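Glucose-6-phosphate 1-dehydrogenase (Kluyveromyces lactis, PDB 7E6I) catalyses the NADP-dependent oxidation of D-glucose 6-phosphate to 6-phospho-D-glucono-1,5-lactone, the rate-limiting entry step of the oxidative pentose phosphate pathway. Local coordinates at residues E7-T12 against E115-F120; T41-G46 against M83-A88; D182-K187 against N244-V249; N192-R197 against L253-P258. One frame throughout, in Å; residues are numbered along the deposited sequence.

Contact 1 (E7-T12 against E115-F120); sequences ENTVIT and EPHRLF
Thr-9 holds OG1 between its backbone N and carbonyl carbon (chi1 36°), which leaves CG2 beside the N and pointed at His-117, whose CG also lies beside its own N (chi1 -69°). The two side chains meet obliquely, and Thr-9 CG2 presses to 3.3 Å from His-117 CB. The imidazole runs on past the threonine: NE2 donates to Glu-115 OE1 at 2.7 Å within the ring plane, and Phe-5 stacks on the ring. An alanine at His-117 would keep the CB contact but would probably leave the Glu-115 carboxylate without its mate and Phe-5 without the ring it stacks on. Further along, neighbours lie side by side. Val-10 CG1 rests 3.6 Å from Arg-118 CG, on a chain that extends to a salt bridge between its NH2 and Glu-108; on the other face Ile-11 CG1 meets Leu-119 CB at 4.0 Å. Three backbone bonds join the strands, Val-10 N to His-117 O, Leu-119 N to Val-10 O and Thr-12 N to Leu-119 O. This is the parallel pairing of the first and fourth strands at the middle of a Rossmann-type dinucleotide-binding sheet.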
# COMPACT_ATOMS: atom_id res chain seq x y z
N GLU A 7 -2.64 27.94 -1.51
CA GLU A 7 -2.41 29.01 -0.54
C GLU A 7 -3.40 28.94 0.61
O GLU A 7 -4.59 28.66 0.41
CB GLU A 7 -2.50 30.39 -1.21
CG GLU A 7 -2.04 30.45 -2.66
CD GLU A 7 -3.07 29.89 -3.67
OE1 GLU A 7 -4.29 29.92 -3.37
OE2 GLU A 7 -2.66 29.43 -4.77
N ASN A 8 -2.90 29.19 1.82
CA ASN A 8 -3.74 29.34 3.01
C ASN A 8 -4.55 28.08 3.31
O ASN A 8 -5.61 28.13 3.94
CB ASN A 8 -4.66 30.56 2.90
CG ASN A 8 -3.91 31.79 2.44
OD1 ASN A 8 -2.79 32.05 2.90
ND2 ASN A 8 -4.50 32.53 1.51
N THR A 9 -4.05 26.93 2.87
CA THR A 9 -4.62 25.66 3.28
C THR A 9 -4.20 25.32 4.70
O THR A 9 -3.05 25.50 5.10
CB THR A 9 -4.17 24.55 2.32
OG1 THR A 9 -2.82 24.80 1.92
CG2 THR A 9 -5.02 24.59 1.11
N VAL A 10 -5.16 24.84 5.49
CA VAL A 10 -4.88 24.39 6.84
C VAL A 10 -4.93 22.87 6.85
O VAL A 10 -5.94 22.26 6.47
CB VAL A 10 -5.85 25.02 7.86
CG1 VAL A 10 -7.25 25.09 7.28
CG2 VAL A 10 -5.83 24.25 9.19
N ILE A 11 -3.82 22.27 7.25
CA ILE A 11 -3.72 20.83 7.41
C ILE A 11 -3.73 20.55 8.90
O ILE A 11 -2.81 20.97 9.62
CB ILE A 11 -2.44 20.29 6.74
CG1 ILE A 11 -2.50 20.52 5.23
CG2 ILE A 11 -2.24 18.83 7.05
CD1 ILE A 11 -1.14 20.36 4.54
N THR A 12 -4.75 19.85 9.38
CA THR A 12 -4.81 19.40 10.77
C THR A 12 -4.50 17.90 10.82
O THR A 12 -5.17 17.11 10.17
CB THR A 12 -6.17 19.67 11.39
OG1 THR A 12 -6.55 21.03 11.16
CG2 THR A 12 -6.12 19.41 12.88
N GLU A 115 -12.92 30.82 0.34
CA GLU A 115 -13.22 29.40 0.24
C GLU A 115 -12.20 28.66 1.10
O GLU A 115 -11.06 28.42 0.65
CB GLU A 115 -13.16 28.91 -1.20
CG GLU A 115 -13.47 27.45 -1.39
CD GLU A 115 -13.39 27.05 -2.85
OE1 GLU A 115 -12.27 27.07 -3.41
OE2 GLU A 115 -14.45 26.74 -3.43
N PRO A 116 -12.56 28.29 2.32
CA PRO A 116 -11.64 27.49 3.14
C PRO A 116 -11.23 26.20 2.43
O PRO A 116 -12.07 25.50 1.85
CB PRO A 116 -12.46 27.21 4.41
CG PRO A 116 -13.57 28.20 4.40
CD PRO A 116 -13.85 28.54 2.98
N HIS A 117 -9.93 25.91 2.45
CA HIS A 117 -9.38 24.66 1.95
C HIS A 117 -8.74 23.93 3.13
O HIS A 117 -7.70 24.36 3.63
CB HIS A 117 -8.34 24.90 0.86
CG HIS A 117 -8.89 25.44 -0.42
ND1 HIS A 117 -8.08 26.00 -1.39
CD2 HIS A 117 -10.15 25.53 -0.89
CE1 HIS A 117 -8.83 26.39 -2.41
NE2 HIS A 117 -10.09 26.12 -2.12
N ARG A 118 -9.36 22.84 3.57
CA ARG A 118 -8.95 22.16 4.80
C ARG A 118 -8.71 20.68 4.56
O ARG A 118 -9.58 19.97 4.05
CB ARG A 118 -10.01 22.35 5.90
CG ARG A 118 -10.36 23.81 6.14
CD ARG A 118 -11.44 23.97 7.17
NE ARG A 118 -11.77 25.38 7.38
CZ ARG A 118 -12.97 25.82 7.75
NH1 ARG A 118 -13.96 24.95 7.94
NH2 ARG A 118 -13.17 27.11 7.93
N LEU A 119 -7.52 20.21 4.95
CA LEU A 119 -7.17 18.80 4.92
C LEU A 119 -7.08 18.31 6.37
O LEU A 119 -6.39 18.92 7.19
CB LEU A 119 -5.86 18.56 4.17
CG LEU A 119 -5.37 17.11 3.99
CD1 LEU A 119 -6.34 16.34 3.10
CD2 LEU A 119 -3.94 17.03 3.41
N PHE A 120 -7.79 17.23 6.67
CA PHE A 120 -7.71 16.57 7.97
C PHE A 120 -7.05 15.21 7.79
O PHE A 120 -7.63 14.31 7.18
CB PHE A 120 -9.11 16.41 8.57
CG PHE A 120 -9.80 17.71 8.83
CD1 PHE A 120 -9.49 18.46 9.96
CD2 PHE A 120 -10.74 18.19 7.94
CE1 PHE A 120 -10.13 19.67 10.19
CE2 PHE A 120 -11.38 19.40 8.17
CZ PHE A 120 -11.07 20.14 9.29
O HOH W 1 -5.62 26.35 -1.50
O HOH W 2 -8.14 27.72 3.87

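Contact 2 (T41-G46 against M83-A88); sequences TTKIIG and MVSYHA
Strands 43-46 and 84-88 run parallel at a 37° twist, joined by backbone bonds from Ile-44 N to Met-83 O, Ser-85 N to Ile-44 O, Gly-46 N to Ser-85 O and His-87 N to Gly-46 O. The third is nearly straight, with 174° at the hydrogen and 2.8 Å between Gly-46 N and Ser-85 O. On one face Ile-44 and Val-84 cross at a slant: Val-84 CG2 sits 3.8 Å from Ile-44 CB and touches Ile-44 CG2 as well, while Phe-26 of helix 19-34 touches both residues. The opposite face carries Ile-45, whose CG1 passes 4.0 Å from Ser-85 OG and which also touches Leu-100 and Ile-104 of helix 94-110. At the start of the pairing, Met-83 bends at its thioether (chi3 50°) and brings CE to 3.2 Å from Thr-42 O. At the far end Gly-46 O lies over one face of the Tyr-86 ring, displaced toward the rim and 3.4 Å from CD1. That ring is tethered by the bond from its OH to Ser-50 O, and His-87 NE2 pairs with Glu-99. The polar work across the pair is thus done mainly by main-chain groups, and the apolar branches serve the helices packed on both faces; Gly-46, close to Ala-16 of the probable NADP site, brings backbone alone to that place.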
# COMPACT_ATOMS: atom_id res chain seq x y z
N THR A 41 2.37 29.37 2.85
CA THR A 41 1.22 29.90 3.56
C THR A 41 0.33 28.82 4.15
O THR A 41 -0.84 29.09 4.45
CB THR A 41 0.40 30.79 2.63
OG1 THR A 41 -0.38 29.97 1.76
CG2 THR A 41 1.31 31.68 1.83
N THR A 42 0.86 27.61 4.33
CA THR A 42 0.07 26.49 4.80
C THR A 42 0.11 26.45 6.32
O THR A 42 1.19 26.50 6.91
CB THR A 42 0.63 25.17 4.25
OG1 THR A 42 0.44 25.12 2.82
CG2 THR A 42 -0.06 23.98 4.89
N LYS A 43 -1.06 26.35 6.95
CA LYS A 43 -1.10 26.24 8.41
C LYS A 43 -1.18 24.77 8.82
O LYS A 43 -2.17 24.09 8.53
CB LYS A 43 -2.27 27.04 8.99
CG LYS A 43 -2.17 27.20 10.51
CD LYS A 43 -2.87 28.45 11.03
CE LYS A 43 -2.60 28.65 12.51
NZ LYS A 43 -1.63 27.63 13.02
N ILE A 44 -0.15 24.29 9.50
CA ILE A 44 -0.09 22.91 9.95
C ILE A 44 -0.39 22.85 11.44
O ILE A 44 0.34 23.44 12.25
CB ILE A 44 1.28 22.28 9.64
CG1 ILE A 44 1.63 22.51 8.18
CG2 ILE A 44 1.25 20.81 9.91
CD1 ILE A 44 2.89 21.83 7.75
N ILE A 45 -1.46 22.14 11.80
CA ILE A 45 -1.96 22.05 13.18
C ILE A 45 -1.98 20.59 13.61
O ILE A 45 -2.66 19.76 12.99
CB ILE A 45 -3.36 22.65 13.31
CG1 ILE A 45 -3.41 24.10 12.85
CG2 ILE A 45 -3.84 22.53 14.74
CD1 ILE A 45 -4.82 24.65 12.81
N GLY A 46 -1.29 20.29 14.70
CA GLY A 46 -1.34 18.97 15.30
C GLY A 46 -2.28 18.95 16.48
O GLY A 46 -2.14 19.74 17.41
N MET A 83 5.84 26.70 10.77
CA MET A 83 4.47 26.59 10.27
C MET A 83 3.62 25.62 11.08
O MET A 83 2.40 25.57 10.88
CB MET A 83 4.48 26.16 8.80
CG MET A 83 5.73 26.59 8.07
SD MET A 83 5.81 25.97 6.38
CE MET A 83 4.21 26.43 5.74
N VAL A 84 4.23 24.87 11.98
CA VAL A 84 3.56 23.81 12.73
C VAL A 84 3.20 24.35 14.10
O VAL A 84 4.00 25.02 14.76
CB VAL A 84 4.48 22.58 12.85
CG1 VAL A 84 3.99 21.67 13.94
CG2 VAL A 84 4.57 21.87 11.53
N SER A 85 1.98 24.05 14.55
CA SER A 85 1.50 24.42 15.87
C SER A 85 0.69 23.26 16.43
O SER A 85 0.42 22.28 15.73
CB SER A 85 0.68 25.71 15.83
OG SER A 85 -0.65 25.44 15.44
N TYR A 86 0.30 23.38 17.71
CA TYR A 86 -0.39 22.32 18.43
C TYR A 86 -1.63 22.84 19.16
O TYR A 86 -1.62 23.94 19.73
CB TYR A 86 0.53 21.64 19.46
CG TYR A 86 -0.06 20.40 20.11
CD1 TYR A 86 0.28 19.12 19.67
CD2 TYR A 86 -0.95 20.50 21.19
CE1 TYR A 86 -0.25 17.99 20.27
CE2 TYR A 86 -1.48 19.36 21.80
CZ TYR A 86 -1.12 18.11 21.34
OH TYR A 86 -1.64 16.97 21.93
N HIS A 87 -2.69 22.04 19.13
CA HIS A 87 -3.87 22.29 19.93
C HIS A 87 -4.25 21.00 20.62
O HIS A 87 -4.30 19.94 19.97
CB HIS A 87 -5.04 22.80 19.09
CG HIS A 87 -6.23 23.19 19.91
ND1 HIS A 87 -6.33 24.41 20.56
CD2 HIS A 87 -7.36 22.51 20.23
CE1 HIS A 87 -7.47 24.46 21.22
NE2 HIS A 87 -8.11 23.32 21.04
N ALA A 88 -4.50 21.07 21.92
CA ALA A 88 -4.88 19.91 22.71
C ALA A 88 -6.39 19.87 22.92
O ALA A 88 -7.06 20.91 22.98
CB ALA A 88 -4.17 19.92 24.06

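Contact 3 (D182-K187 against N244-V249); sequences DHYLGK and NHLLQV. With BG6 (6-O-phosphono-beta-D-glucopyranose), chain B.
One wall of the glucose 6-phosphate pocket forms where the turn after strand 178-181 meets helix 236-254, and it carries His-245, probably the proton acceptor. Its ND1 donates to Asp-182 OD1 at 2.6 Å, reaching that oxygen from above the carboxylate plane. The same OD1 also takes Tyr-184 N in an Asx turn, on its anti lone pair, so two donors grip this one oxygen, while a water donates to OD2. Tyr-184 fixes the imidazole from one face in an offset stack, with planes 7° apart and centroids 4.2 Å apart, and His-245 CB stands over the centre of the phenol ring. Lys-187 CE covers the opposite face of that ring; over the other face of the imidazole lies Asn-244 OD1. Held this way, His-245 NE2 reaches O1 of the sugar at 2.8 Å. The phosphate end is bound by His-183 NE2 and Lys-187 NZ, which both donate to O3P. An alanine at His-245 would probably leave Asp-182 OD1 and the sugar O1 without this partner and cost Tyr-184 the stacked imidazole, though CB would remain over its ring. A histidine aligned by a carboxylate at the anomeric oxygen is the arrangement expected of a glucose-6-phosphate dehydrogenase active site.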
# COMPACT_ATOMS: atom_id res chain seq x y z
N ASP A 182 -3.92 3.17 1.11
CA ASP A 182 -3.05 2.00 1.10
C ASP A 182 -1.70 2.52 0.62
O ASP A 182 -1.58 2.97 -0.52
CB ASP A 182 -3.61 0.92 0.18
CG ASP A 182 -2.80 -0.37 0.21
OD1 ASP A 182 -1.54 -0.31 0.11
OD2 ASP A 182 -3.43 -1.45 0.29
N HIS A 183 -0.68 2.52 1.50
CA HIS A 183 0.52 3.29 1.17
C HIS A 183 1.30 2.69 -0.01
O HIS A 183 2.09 3.41 -0.62
CB HIS A 183 1.42 3.46 2.40
CG HIS A 183 2.28 2.28 2.71
ND1 HIS A 183 1.85 1.21 3.47
CD2 HIS A 183 3.58 2.01 2.39
CE1 HIS A 183 2.83 0.33 3.59
NE2 HIS A 183 3.89 0.79 2.95
N TYR A 184 1.06 1.43 -0.36
CA TYR A 184 1.71 0.89 -1.56
C TYR A 184 1.38 1.69 -2.81
O TYR A 184 2.23 1.85 -3.70
CB TYR A 184 1.32 -0.57 -1.76
CG TYR A 184 2.27 -1.53 -1.10
CD1 TYR A 184 2.67 -1.32 0.23
CD2 TYR A 184 2.79 -2.62 -1.78
CE1 TYR A 184 3.56 -2.19 0.85
CE2 TYR A 184 3.67 -3.49 -1.18
CZ TYR A 184 4.05 -3.28 0.14
OH TYR A 184 4.93 -4.15 0.74
N LEU A 185 0.15 2.22 -2.89
CA LEU A 185 -0.29 3.04 -4.00
C LEU A 185 0.50 4.34 -4.12
O LEU A 185 0.32 5.06 -5.11
CB LEU A 185 -1.78 3.34 -3.85
CG LEU A 185 -2.70 2.12 -3.91
CD1 LEU A 185 -4.16 2.53 -3.94
CD2 LEU A 185 -2.38 1.28 -5.13
N GLY A 186 1.38 4.66 -3.17
CA GLY A 186 2.23 5.82 -3.31
C GLY A 186 3.67 5.51 -3.66
O GLY A 186 4.49 6.43 -3.80
N LYS A 187 4.01 4.22 -3.81
CA LYS A 187 5.37 3.81 -4.14
C LYS A 187 5.64 4.04 -5.62
O LYS A 187 4.80 3.77 -6.48
CB LYS A 187 5.58 2.34 -3.81
CG LYS A 187 5.55 2.02 -2.32
CD LYS A 187 5.86 0.56 -2.07
CE LYS A 187 5.66 0.20 -0.60
NZ LYS A 187 6.88 0.43 0.24
N ASN A 244 -4.70 -6.25 1.28
CA ASN A 244 -4.62 -4.85 0.90
C ASN A 244 -3.48 -4.59 -0.08
O ASN A 244 -3.74 -4.53 -1.29
CB ASN A 244 -4.47 -3.96 2.15
CG ASN A 244 -3.69 -4.64 3.25
OD1 ASN A 244 -2.46 -4.62 3.25
ND2 ASN A 244 -4.39 -5.25 4.18
N HIS A 245 -2.24 -4.44 0.40
CA HIS A 245 -1.13 -4.06 -0.47
C HIS A 245 -1.03 -4.95 -1.70
O HIS A 245 -1.07 -4.47 -2.84
CB HIS A 245 0.19 -4.12 0.30
CG HIS A 245 0.20 -3.29 1.54
ND1 HIS A 245 -0.44 -2.07 1.62
CD2 HIS A 245 0.76 -3.51 2.75
CE1 HIS A 245 -0.26 -1.57 2.83
NE2 HIS A 245 0.46 -2.43 3.54
N LEU A 246 -0.87 -6.26 -1.50
CA LEU A 246 -0.64 -7.15 -2.64
C LEU A 246 -1.85 -7.19 -3.56
O LEU A 246 -1.70 -7.23 -4.79
CB LEU A 246 -0.26 -8.54 -2.13
CG LEU A 246 1.07 -8.66 -1.35
CD1 LEU A 246 1.65 -10.06 -1.43
CD2 LEU A 246 2.10 -7.62 -1.86
N LEU A 247 -3.06 -7.19 -3.00
CA LEU A 247 -4.25 -7.18 -3.85
C LEU A 247 -4.30 -5.91 -4.69
O LEU A 247 -4.67 -5.96 -5.87
CB LEU A 247 -5.51 -7.31 -3.00
CG LEU A 247 -6.81 -7.44 -3.81
CD1 LEU A 247 -6.69 -8.60 -4.81
CD2 LEU A 247 -8.02 -7.62 -2.90
N GLN A 248 -3.92 -4.78 -4.11
CA GLN A 248 -3.86 -3.53 -4.86
C GLN A 248 -2.96 -3.67 -6.08
O GLN A 248 -3.38 -3.37 -7.21
CB GLN A 248 -3.36 -2.40 -3.96
CG GLN A 248 -4.41 -1.80 -3.04
CD GLN A 248 -5.54 -1.12 -3.81
OE1 GLN A 248 -5.41 -0.81 -4.99
NE2 GLN A 248 -6.66 -0.89 -3.14
N VAL A 249 -1.72 -4.12 -5.87
CA VAL A 249 -0.79 -4.34 -6.98
C VAL A 249 -1.42 -5.23 -8.04
O VAL A 249 -1.38 -4.92 -9.24
CB VAL A 249 0.52 -4.95 -6.45
CG1 VAL A 249 1.38 -5.44 -7.62
CG2 VAL A 249 1.25 -3.94 -5.58
C1 BG6 B . 2.23 -2.82 6.83
C2 BG6 B . 2.22 -4.17 7.54
O1 BG6 B . 1.02 -2.49 6.27
O5 BG6 B . 3.23 -2.85 5.72
C3 BG6 B . 3.58 -4.54 8.03
O2 BG6 B . 1.29 -4.19 8.63
C4 BG6 B . 4.56 -4.58 6.91
O3 BG6 B . 3.56 -5.85 8.64
C5 BG6 B . 4.59 -3.25 6.15
O4 BG6 B . 5.86 -4.89 7.44
C6 BG6 B . 5.43 -3.28 4.91
O6 BG6 B . 5.35 -2.01 4.30
P BG6 B . 6.68 -1.46 3.47
O1P BG6 B . 6.95 -2.61 2.51
O2P BG6 B . 7.81 -1.24 4.45
O3P BG6 B . 6.43 -0.14 2.74
O HOH W 3 -6.14 -1.73 0.14

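Contact 4 (N192-R197 against L253-P258); sequences NLLLMR and LTMERP
Arg-197 lays its guanidinium over the carbonyl oxygen of Leu-253, which sits beneath the centre of the flat group, 3.4 Å from CZ. At its edge the same group holds Met-255 O end-on with two nitrogens: NH2 at 2.8 Å, nearly in line with the carbonyl, and NH1 at 3.0 Å from the same oxygen. Arg-197 CG lies between the backbone N and the carbonyl carbon (chi1 55°), and a bend at chi3 (-77°) sets the direction of NE. NH1 reaches Leu-252 O as well, while Leu-253 O has its own donor in Trp-207 NE1. Apolar contacts flank the arginine. Leu-194 meets Met-255 at about a right angle, its CD2 3.9 Å from SD, and Leu-193 CD1 touches Leu-253 CD2 more loosely at 4.3 Å. Ile-348 of strand 345-352 packs against both Leu-193 and Leu-253, so the short helix, the end of the long one and the large sheet meet here. Met-255 is where the chain leaves helix 236-254, and a cation set among the last carbonyls of that helix is likely to be favoured by their partial negative charge; one buried arginine thus ties the end of the long helix to helix 193-198.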
# COMPACT_ATOMS: atom_id res chain seq x y z
N ASN A 192 4.16 3.44 -11.60
CA ASN A 192 4.51 3.28 -13.00
C ASN A 192 3.75 2.15 -13.71
O ASN A 192 3.84 2.06 -14.94
CB ASN A 192 6.00 2.98 -13.14
CG ASN A 192 6.88 4.08 -12.58
OD1 ASN A 192 6.53 5.26 -12.62
ND2 ASN A 192 8.04 3.70 -12.05
N LEU A 193 3.04 1.27 -12.98
CA LEU A 193 2.59 0.02 -13.59
C LEU A 193 1.63 0.26 -14.75
O LEU A 193 1.72 -0.41 -15.78
CB LEU A 193 1.94 -0.88 -12.54
CG LEU A 193 2.86 -1.51 -11.49
CD1 LEU A 193 2.06 -2.32 -10.47
CD2 LEU A 193 3.94 -2.37 -12.13
N LEU A 194 0.68 1.18 -14.60
CA LEU A 194 -0.35 1.33 -15.62
C LEU A 194 0.24 1.81 -16.94
O LEU A 194 -0.08 1.30 -18.02
CB LEU A 194 -1.44 2.28 -15.14
CG LEU A 194 -2.36 1.68 -14.09
CD1 LEU A 194 -3.49 2.63 -13.77
CD2 LEU A 194 -2.91 0.35 -14.58
N LEU A 195 1.11 2.82 -16.87
CA LEU A 195 1.66 3.37 -18.10
C LEU A 195 2.65 2.40 -18.72
O LEU A 195 2.73 2.29 -19.95
CB LEU A 195 2.32 4.71 -17.81
CG LEU A 195 2.71 5.63 -18.95
CD1 LEU A 195 1.77 5.50 -20.16
CD2 LEU A 195 2.74 7.05 -18.39
N MET A 196 3.40 1.68 -17.88
CA MET A 196 4.31 0.65 -18.36
C MET A 196 3.59 -0.38 -19.22
O MET A 196 4.07 -0.73 -20.30
CB MET A 196 4.97 -0.04 -17.17
CG MET A 196 6.25 -0.77 -17.50
SD MET A 196 6.57 -2.03 -16.24
CE MET A 196 4.96 -2.82 -16.15
N ARG A 197 2.45 -0.89 -18.76
CA ARG A 197 1.80 -1.94 -19.54
C ARG A 197 0.93 -1.35 -20.66
O ARG A 197 1.02 -1.79 -21.81
CB ARG A 197 0.99 -2.90 -18.65
CG ARG A 197 -0.04 -2.27 -17.75
CD ARG A 197 -0.83 -3.30 -16.88
NE ARG A 197 -1.84 -4.01 -17.65
CZ ARG A 197 -3.11 -4.17 -17.29
NH1 ARG A 197 -3.55 -3.66 -16.14
NH2 ARG A 197 -3.94 -4.86 -18.08
N LEU A 253 -2.27 -4.78 -12.16
CA LEU A 253 -1.72 -5.62 -13.21
C LEU A 253 -2.78 -6.29 -14.07
O LEU A 253 -2.48 -6.73 -15.19
CB LEU A 253 -0.84 -6.72 -12.62
CG LEU A 253 0.42 -6.30 -11.88
CD1 LEU A 253 0.94 -7.46 -11.01
CD2 LEU A 253 1.49 -5.81 -12.86
N THR A 254 -4.01 -6.42 -13.56
CA THR A 254 -5.04 -7.18 -14.26
C THR A 254 -6.20 -6.34 -14.77
O THR A 254 -6.97 -6.84 -15.60
CB THR A 254 -5.59 -8.30 -13.35
OG1 THR A 254 -6.11 -7.72 -12.15
CG2 THR A 254 -4.52 -9.32 -12.98
N MET A 255 -6.37 -5.10 -14.30
CA MET A 255 -7.53 -4.33 -14.74
C MET A 255 -7.45 -4.03 -16.23
O MET A 255 -6.38 -4.10 -16.85
CB MET A 255 -7.64 -3.00 -14.00
CG MET A 255 -6.50 -2.03 -14.30
SD MET A 255 -6.41 -0.65 -13.15
CE MET A 255 -7.02 0.66 -14.23
N GLU A 256 -8.59 -3.66 -16.80
CA GLU A 256 -8.62 -3.11 -18.15
C GLU A 256 -8.24 -1.63 -18.12
O GLU A 256 -8.13 -1.00 -17.06
CB GLU A 256 -10.00 -3.27 -18.79
CG GLU A 256 -10.51 -4.70 -18.84
CD GLU A 256 -9.70 -5.60 -19.77
OE1 GLU A 256 -9.32 -5.13 -20.88
OE2 GLU A 256 -9.46 -6.77 -19.40
N ARG A 257 -8.06 -1.08 -19.32
CA ARG A 257 -7.58 0.29 -19.45
C ARG A 257 -8.68 1.27 -19.05
O ARG A 257 -9.82 1.13 -19.50
CB ARG A 257 -7.13 0.55 -20.90
CG ARG A 257 -6.74 2.00 -21.22
CD ARG A 257 -6.75 2.27 -22.74
NE ARG A 257 -5.81 1.39 -23.41
CZ ARG A 257 -4.54 1.70 -23.66
NH1 ARG A 257 -4.07 2.91 -23.32
NH2 ARG A 257 -3.73 0.82 -24.25
N PRO A 258 -8.39 2.24 -18.21
CA PRO A 258 -9.41 3.26 -17.92
C PRO A 258 -9.79 3.99 -19.20
O PRO A 258 -8.93 4.35 -20.01
CB PRO A 258 -8.73 4.19 -16.90
CG PRO A 258 -7.41 3.55 -16.53
CD PRO A 258 -7.13 2.42 -17.46

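Taken together, the four contacts illustrate how chemistry follows place in a two-domain enzyme. Contacts 1 and 2 are neighbouring joints of one parallel sheet, linked through strands 10-14 and 43-48; contact 1 is mid-sheet and buried, contact 2 reaches the outermost strand within the chain and is only partly so. Both rest on main-chain bonding. Contacts 3 and 4 instead share helix 236-254, touch through Val-249 and Leu-193, and depend on side chains: a histidine, an aspartate and a stacked tyrosine in contact 3, an arginine on backbone carbonyls with leucines and a methionine in contact 4. The centre of contact 3 lies about 3 Å from the centre of the chain; it joins the two domains and holds substrate, whereas buried contact 4 is structural.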